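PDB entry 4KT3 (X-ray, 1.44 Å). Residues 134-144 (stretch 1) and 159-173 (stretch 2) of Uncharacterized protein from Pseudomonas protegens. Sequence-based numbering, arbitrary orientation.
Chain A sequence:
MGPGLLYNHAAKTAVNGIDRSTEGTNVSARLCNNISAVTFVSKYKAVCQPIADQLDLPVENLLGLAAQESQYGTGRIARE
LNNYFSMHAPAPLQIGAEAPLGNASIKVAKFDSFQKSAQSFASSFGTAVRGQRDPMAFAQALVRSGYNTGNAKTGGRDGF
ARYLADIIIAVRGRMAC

Stretch 1, residues 134-144: DPMAFAQALVR
Stretch 2 (159-173) GFARYLADIIIAVRG

Two α-helices of one chain cross obliquely, closer to antiparallel than to parallel, and hold together mainly by apolar packing, with no hydrogen bond between the stretches and 559 Å² buried in total. The first helix spans 135-144 and the second 160-173, which continues beyond the stretch; both keep phi/psi near -62/-42 and regular i to i+4 backbone hydrogen bonds. Their N-to-C directions differ by 128° and their axes approach to 8.3 Å, a spacing that small residues permit. The register is set by two CA pairs at 4.9 Å each, Pro 135 with Ala 165 and Ala 139 with Ala 161, so one helical turn on each side runs in opposite order.

At these near points the side chains are short and point toward the other helix. Ala 139 CB lies 3.6 Å from Ala 161 CA and 3.8 Å from Ala 161 CB, while Pro 135 CB meets Ala 165 CB at 3.7 Å. With an alanine methyl against a CA, the backbones come close without glycine at these positions.

Larger side chains fill in around these points. Leu 164 (chi1 t, chi2 p) places CD2 3.6 Å from Leu 142 CD2 and 3.9 Å from Ala 139 CB; Leu 142 itself has an off-well chi1 of -140° and chi2 of 43°. Phe 160 (chi1 t, chi2 -96°) sits beside the later part of the first helix: Val 143 CG2, from a t rotamer, reaches its CD1 at 3.6 Å, and Ala 139 O approaches the ring edge, 3.8 Å from Phe 160 CE1. The CA-to-CB bond of Phe 138 (t, 73°) points sideways relative to the second stretch, yet its ring CD2 comes within 3.8 Å of CD1 of Ile 168 (m, t). Ile 168 CG2 also lies 4.0 Å from Pro 135 CG.

Met 136, a selenomethionine, starts sideways and curls through three m torsions, bringing SE 3.6 Å from Ala 161 C and 3.9 Å from Ala 165 CB. Its CG lies over one face of the Arg 162 guanidinium, 3.9 Å from Arg 162 NH1. That arginine (t, p, -96°, 172°) is held along its own helix by a salt bridge, Arg 162 NH2 to Asp 166 OD1 at 3.1 Å, with Asp 166 at chi1 m; the hydrogen bonds to OD1 from NH2 and NE are weak.

The first helix begins with a cap: Asp 134 (chi1 t, chi2 77°) accepts from Ala 137 N through OD2 at 3.1 Å. Gly 159 occupies the N-cap position of the second.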

ATOM      1  N   ASP A 134      14.455  11.536  11.707  1.00 14.07           N
ATOM      2  CA  ASP A 134      13.228  11.216  12.427  1.00 15.67           C
ATOM      3  C   ASP A 134      12.129  10.943  11.411  1.00 14.20           C
ATOM      4  O   ASP A 134      11.950  11.707  10.477  1.00 16.99           O
ATOM      5  CB  ASP A 134      12.826  12.370  13.338  1.00 20.16           C
ATOM      6  CG  ASP A 134      11.506  12.132  14.026  1.00 22.94           C
ATOM      7  OD1 ASP A 134      11.473  11.350  15.004  1.00 25.76           O
ATOM      8  OD2 ASP A 134      10.500  12.739  13.594  1.00 24.02           O
ATOM      9  N   PRO A 135      11.393   9.831  11.579  1.00 15.66           N
ATOM     10  CA  PRO A 135      10.376   9.472  10.580  1.00 14.07           C
ATOM     11  C   PRO A 135       9.297  10.541  10.347  1.00 12.52           C
ATOM     12  O   PRO A 135       8.881  10.733   9.196  1.00 15.21           O
ATOM     13  CB  PRO A 135       9.772   8.193  11.161  1.00 15.82           C
ATOM     14  CG  PRO A 135      10.917   7.562  11.879  1.00 16.11           C
ATOM     15  CD  PRO A 135      11.651   8.722  12.514  1.00 17.34           C
HETATM   16  N   MSE A 136       8.844  11.217  11.401  1.00 16.90           N
HETATM   17  CA  MSE A 136       7.879  12.295  11.219  1.00 16.94           C
HETATM   18  C   MSE A 136       8.473  13.474  10.456  1.00 17.82           C
HETATM   19  O   MSE A 136       7.829  14.024   9.568  1.00 19.66           O
HETATM   20  CB  MSE A 136       7.344  12.788  12.568  1.00 21.97           C
HETATM   21  CG  MSE A 136       6.425  11.796  13.235  1.00 25.78           C
HETATM   22 SE   MSE A 136       4.713  11.726  12.338  0.63 22.96          SE
HETATM   23  CE  MSE A 136       3.976  13.401  12.980  1.00 25.47           C
ATOM     24  N   ALA A 137       9.687  13.870  10.821  1.00 18.55           N
ATOM     25  CA  ALA A 137      10.384  14.945  10.125  1.00 19.68           C
ATOM     26  C   ALA A 137      10.576  14.586   8.659  1.00 13.57           C
ATOM     27  O   ALA A 137      10.450  15.436   7.778  1.00 15.74           O
ATOM     28  CB  ALA A 137      11.723  15.214  10.780  1.00 19.61           C
ATOM     29  N   PHE A 138      10.917  13.326   8.399  1.00 13.55           N
ATOM     30  CA  PHE A 138      11.078  12.857   7.028  1.00 13.54           C
ATOM     31  C   PHE A 138       9.771  13.039   6.230  1.00 14.44           C
ATOM     32  O   PHE A 138       9.776  13.591   5.132  1.00 14.47           O
ATOM     33  CB  PHE A 138      11.533  11.387   7.031  1.00 12.55           C
ATOM     34  CG  PHE A 138      11.663  10.782   5.660  1.00 14.68           C
ATOM     35  CD1 PHE A 138      12.716  11.126   4.830  1.00 13.82           C
ATOM     36  CD2 PHE A 138      10.718   9.882   5.196  1.00 14.93           C
ATOM     37  CE1 PHE A 138      12.842  10.560   3.572  1.00 13.60           C
ATOM     38  CE2 PHE A 138      10.836   9.314   3.941  1.00 16.01           C
ATOM     39  CZ  PHE A 138      11.886   9.661   3.121  1.00 13.05           C
ATOM     40  N   ALA A 139       8.658  12.574   6.781  1.00 15.14           N
ATOM     41  CA  ALA A 139       7.392  12.667   6.070  1.00 14.89           C
ATOM     42  C   ALA A 139       7.021  14.133   5.845  1.00 16.01           C
ATOM     43  O   ALA A 139       6.538  14.513   4.778  1.00 15.15           O
ATOM     44  CB  ALA A 139       6.305  11.957   6.846  1.00 18.26           C
ATOM     45  N   GLN A 140       7.264  14.968   6.847  1.00 18.44           N
ATOM     46  CA  GLN A 140       6.962  16.391   6.709  1.00 19.49           C
ATOM     47  C   GLN A 140       7.808  17.057   5.618  1.00 17.21           C
ATOM     48  O   GLN A 140       7.318  17.899   4.872  1.00 18.66           O
ATOM     49  CB  GLN A 140       7.123  17.099   8.056  1.00 23.66           C
ATOM     50  CG  GLN A 140       6.060  16.675   9.080  1.00 26.04           C
ATOM     51  CD  GLN A 140       6.504  16.867  10.522  1.00 30.06           C
ATOM     52  OE1 GLN A 140       7.639  17.273  10.790  1.00 32.11           O
ATOM     53  NE2 GLN A 140       5.613  16.556  11.461  1.00 36.11           N
ATOM     54  N   ALA A 141       9.069  16.655   5.498  1.00 16.10           N
ATOM     55  CA  ALA A 141       9.937  17.198   4.462  1.00 18.86           C
ATOM     56  C   ALA A 141       9.471  16.738   3.082  1.00 15.20           C
ATOM     57  O   ALA A 141       9.591  17.470   2.095  1.00 17.75           O
ATOM     58  CB  ALA A 141      11.383  16.778   4.707  1.00 18.53           C
ATOM     59  N   LEU A 142       8.943  15.519   3.023  1.00 16.99           N
ATOM     60  CA  LEU A 142       8.417  14.964   1.789  1.00 18.36           C
ATOM     61  C   LEU A 142       7.300  15.859   1.263  1.00 20.66           C
ATOM     62  O   LEU A 142       7.237  16.180   0.073  1.00 22.98           O
ATOM     63  CB  LEU A 142       7.872  13.557   2.061  1.00 23.60           C
ATOM     64  CG  LEU A 142       8.111  12.455   1.052  1.00 30.11           C
ATOM     65  CD1 LEU A 142       9.525  12.464   0.512  1.00 17.25           C
ATOM     66  CD2 LEU A 142       7.797  11.132   1.731  1.00 23.11           C
ATOM     67  N   VAL A 143       6.415  16.268   2.159  1.00 21.96           N
ATOM     68  CA  VAL A 143       5.334  17.174   1.789  1.00 23.94           C
ATOM     69  C   VAL A 143       5.836  18.563   1.390  1.00 23.04           C
ATOM     70  O   VAL A 143       5.354  19.147   0.422  1.00 26.38           O
ATOM     71  CB  VAL A 143       4.323  17.316   2.932  1.00 24.61           C
ATOM     72  CG1 VAL A 143       3.325  18.409   2.622  1.00 27.42           C
ATOM     73  CG2 VAL A 143       3.615  15.987   3.150  1.00 25.69           C
ATOM     74  N   ARG A 144       6.791  19.096   2.138  1.00 25.33           N
ATOM     75  CA  ARG A 144       7.334  20.418   1.833  1.00 23.60           C
ATOM     76  C   ARG A 144       7.972  20.455   0.449  1.00 26.77           C
ATOM     77  O   ARG A 144       7.901  21.469  -0.256  1.00 28.69           O
ATOM     78  CB  ARG A 144       8.370  20.818   2.884  1.00 26.09           C
ATOM     79  CG  ARG A 144       7.788  21.583   4.055  1.00 32.60           C
ATOM     80  CD  ARG A 144       8.844  22.380   4.809  1.00 34.62           C
ATOM     81  NE  ARG A 144      10.033  21.584   5.090  1.00 35.37           N
ATOM     82  CZ  ARG A 144      10.132  20.674   6.058  1.00 34.49           C
ATOM     83  NH1 ARG A 144       9.111  20.424   6.870  1.00 36.99           N
ATOM     84  NH2 ARG A 144      11.264  20.012   6.216  1.00 34.67           N
ATOM     85  N   GLY A 159      -2.946  11.350  10.119  1.00 44.85           N
ATOM     86  CA  GLY A 159      -2.591  12.174   8.985  1.00 38.72           C
ATOM     87  C   GLY A 159      -1.470  11.544   8.183  1.00 28.63           C
ATOM     88  O   GLY A 159      -0.975  10.455   8.518  1.00 26.84           O
ATOM     89  N   PHE A 160      -1.054  12.236   7.126  1.00 27.74           N
ATOM     90  CA  PHE A 160      -0.074  11.689   6.199  1.00 22.72           C
ATOM     91  C   PHE A 160       1.222  11.299   6.911  1.00 24.29           C
ATOM     92  O   PHE A 160       1.748  10.195   6.711  1.00 19.96           O
ATOM     93  CB  PHE A 160       0.233  12.695   5.085  1.00 25.98           C
ATOM     94  CG  PHE A 160       1.354  12.271   4.191  1.00 25.54           C
ATOM     95  CD1 PHE A 160       2.652  12.730   4.411  1.00 22.99           C
ATOM     96  CD2 PHE A 160       1.122  11.398   3.143  1.00 33.31           C
ATOM     97  CE1 PHE A 160       3.691  12.326   3.594  1.00 23.60           C
ATOM     98  CE2 PHE A 160       2.156  10.990   2.328  1.00 31.18           C
ATOM     99  CZ  PHE A 160       3.445  11.458   2.551  1.00 29.41           C
ATOM    100  N   ALA A 161       1.744  12.198   7.741  1.00 23.34           N
ATOM    101  CA  ALA A 161       3.061  11.981   8.337  1.00 19.34           C
ATOM    102  C   ALA A 161       3.080  10.790   9.288  1.00 19.80           C
ATOM    103  O   ALA A 161       3.996   9.970   9.245  1.00 20.78           O
ATOM    104  CB  ALA A 161       3.537  13.236   9.057  1.00 20.75           C
ATOM    105  N   ARG A 162       2.073  10.705  10.152  1.00 20.44           N
ATOM    106  CA  ARG A 162       2.014   9.645  11.141  1.00 19.37           C
ATOM    107  C   ARG A 162       1.842   8.297  10.447  1.00 17.64           C
ATOM    108  O   ARG A 162       2.419   7.289  10.871  1.00 19.65           O
ATOM    109  CB  ARG A 162       0.877   9.897  12.123  1.00 24.86           C
ATOM    110  CG  ARG A 162       0.803   8.900  13.263  1.00 27.59           C
ATOM    111  CD  ARG A 162       1.976   9.057  14.216  1.00 33.21           C
ATOM    112  NE  ARG A 162       3.056   8.124  13.917  1.00 34.01           N
ATOM    113  CZ  ARG A 162       4.257   8.158  14.491  1.00 32.57           C
ATOM    114  NH1 ARG A 162       4.543   9.089  15.394  1.00 36.73           N
ATOM    115  NH2 ARG A 162       5.175   7.264  14.160  1.00 32.14           N
ATOM    116  N   TYR A 163       1.038   8.279   9.381  1.00 16.84           N
ATOM    117  CA  TYR A 163       0.800   7.058   8.626  1.00 15.80           C
ATOM    118  C   TYR A 163       2.110   6.554   7.995  1.00 15.38           C
ATOM    119  O   TYR A 163       2.451   5.376   8.111  1.00 15.54           O
ATOM    120  CB  TYR A 163      -0.293   7.289   7.567  1.00 15.74           C
ATOM    121  CG  TYR A 163      -0.616   6.064   6.728  1.00 15.47           C
ATOM    122  CD1 TYR A 163       0.036   5.828   5.526  1.00 15.09           C
ATOM    123  CD2 TYR A 163      -1.569   5.148   7.140  1.00 16.25           C
ATOM    124  CE1 TYR A 163      -0.244   4.697   4.763  1.00 14.58           C
ATOM    125  CE2 TYR A 163      -1.865   4.024   6.383  1.00 14.79           C
ATOM    126  CZ  TYR A 163      -1.202   3.808   5.196  1.00 13.75           C
ATOM    127  OH  TYR A 163      -1.483   2.701   4.435  1.00 13.56           O
ATOM    128  N   LEU A 164       2.857   7.446   7.347  1.00 16.35           N
ATOM    129  CA  LEU A 164       4.109   7.044   6.725  1.00 15.42           C
ATOM    130  C   LEU A 164       5.138   6.673   7.792  1.00 14.89           C
ATOM    131  O   LEU A 164       5.887   5.712   7.632  1.00 14.46           O
ATOM    132  CB  LEU A 164       4.663   8.157   5.839  1.00 15.36           C
ATOM    133  CG  LEU A 164       6.023   7.895   5.173  1.00 14.58           C
ATOM    134  CD1 LEU A 164       6.008   6.619   4.361  1.00 15.36           C
ATOM    135  CD2 LEU A 164       6.386   9.057   4.274  1.00 17.63           C
ATOM    136  N   ALA A 165       5.182   7.447   8.872  1.00 18.72           N
ATOM    137  CA  ALA A 165       6.132   7.178   9.939  1.00 16.91           C
ATOM    138  C   ALA A 165       5.908   5.778  10.519  1.00 16.78           C
ATOM    139  O   ALA A 165       6.864   5.071  10.846  1.00 19.84           O
ATOM    140  CB  ALA A 165       6.037   8.253  11.031  1.00 17.13           C
ATOM    141  N   ASP A 166       4.648   5.369  10.629  1.00 18.38           N
ATOM    142  CA  ASP A 166       4.328   4.029  11.119  1.00 17.89           C
ATOM    143  C   ASP A 166       4.834   2.946  10.166  1.00 16.30           C
ATOM    144  O   ASP A 166       5.312   1.900  10.609  1.00 18.96           O
ATOM    145  CB  ASP A 166       2.824   3.873  11.353  1.00 20.99           C
ATOM    146  CG  ASP A 166       2.353   4.591  12.612  1.00 26.07           C
ATOM    147  OD1 ASP A 166       3.212   5.047  13.401  1.00 27.88           O
ATOM    148  OD2 ASP A 166       1.121   4.692  12.818  1.00 27.24           O
ATOM    149  N   ILE A 167       4.733   3.193   8.861  1.00 15.26           N
ATOM    150  CA  ILE A 167       5.271   2.248   7.875  1.00 14.49           C
ATOM    151  C   ILE A 167       6.787   2.139   8.015  1.00 10.91           C
ATOM    152  O   ILE A 167       7.346   1.038   7.956  1.00 13.56           O
ATOM    153  CB  ILE A 167       4.903   2.657   6.440  1.00 12.68           C
ATOM    154  CG1 ILE A 167       3.404   2.436   6.222  1.00 13.67           C
ATOM    155  CG2 ILE A 167       5.694   1.851   5.424  1.00 14.18           C
ATOM    156  CD1 ILE A 167       2.892   2.968   4.897  1.00 13.97           C
ATOM    157  N   ILE A 168       7.446   3.271   8.228  1.00 12.66           N
ATOM    158  CA  ILE A 168       8.900   3.287   8.380  1.00 12.59           C
ATOM    159  C   ILE A 168       9.304   2.458   9.600  1.00 14.38           C
ATOM    160  O   ILE A 168      10.256   1.671   9.554  1.00 13.75           O
ATOM    161  CB  ILE A 168       9.406   4.746   8.502  1.00 13.85           C
ATOM    162  CG1 ILE A 168       9.321   5.419   7.125  1.00 12.88           C
ATOM    163  CG2 ILE A 168      10.825   4.795   9.035  1.00 14.32           C
ATOM    164  CD1 ILE A 168       9.449   6.942   7.158  1.00 13.63           C
ATOM    165  N   ILE A 169       8.564   2.608  10.690  1.00 15.68           N
ATOM    166  CA  ILE A 169       8.863   1.857  11.906  1.00 18.79           C
ATOM    167  C   ILE A 169       8.612   0.360  11.688  1.00 16.75           C
ATOM    168  O   ILE A 169       9.388  -0.492  12.154  1.00 17.60           O
ATOM    169  CB  ILE A 169       8.052   2.401  13.098  1.00 19.45           C
ATOM    170  CG1 ILE A 169       8.534   3.816  13.428  1.00 20.62           C
ATOM    171  CG2 ILE A 169       8.204   1.499  14.321  1.00 23.72           C
ATOM    172  CD1 ILE A 169       7.592   4.605  14.315  1.00 26.13           C
ATOM    173  N   ALA A 170       7.550   0.039  10.956  1.00 15.49           N
ATOM    174  CA  ALA A 170       7.243  -1.356  10.641  1.00 15.88           C
ATOM    175  C   ALA A 170       8.337  -1.976   9.770  1.00 16.81           C
ATOM    176  O   ALA A 170       8.742  -3.119   9.986  1.00 15.85           O
ATOM    177  CB  ALA A 170       5.884  -1.464   9.954  1.00 17.92           C
ATOM    178  N   VAL A 171       8.796  -1.223   8.779  1.00 13.09           N
ATOM    179  CA  VAL A 171       9.902  -1.665   7.935  1.00 11.59           C
ATOM    180  C   VAL A 171      11.160  -1.913   8.767  1.00 12.98           C
ATOM    181  O   VAL A 171      11.827  -2.928   8.586  1.00 14.53           O
ATOM    182  CB  VAL A 171      10.148  -0.683   6.756  1.00 11.63           C
ATOM    183  CG1 VAL A 171      11.524  -0.881   6.111  1.00 13.25           C
ATOM    184  CG2 VAL A 171       9.064  -0.857   5.717  1.00 12.27           C
ATOM    185  N   ARG A 172      11.488  -0.994   9.671  1.00 13.99           N
ATOM    186  CA  ARG A 172      12.633  -1.183  10.554  1.00 14.99           C
ATOM    187  C   ARG A 172      12.544  -2.532  11.262  1.00 15.30           C
ATOM    188  O   ARG A 172      13.537  -3.259  11.355  1.00 17.32           O
ATOM    189  CB  ARG A 172      12.735  -0.061  11.585  1.00 14.44           C
ATOM    190  CG  ARG A 172      14.043  -0.059  12.385  1.00 15.67           C
ATOM    191  CD  ARG A 172      13.965   0.893  13.586  1.00 17.08           C
ATOM    192  NE  ARG A 172      13.653   2.258  13.180  1.00 16.98           N
ATOM    193  CZ  ARG A 172      12.850   3.086  13.845  1.00 18.78           C
ATOM    194  NH1 ARG A 172      12.266   2.708  14.975  1.00 21.52           N
ATOM    195  NH2 ARG A 172      12.637   4.307  13.376  1.00 19.28           N
ATOM    196  N   GLY A 173      11.357  -2.862  11.768  1.00 16.95           N
ATOM    197  CA  GLY A 173      11.158  -4.131  12.445  1.00 16.20           C
ATOM    198  C   GLY A 173      11.237  -5.317  11.500  1.00 14.93           C
ATOM    199  O   GLY A 173      11.786  -6.360  11.849  1.00 16.94           O
TER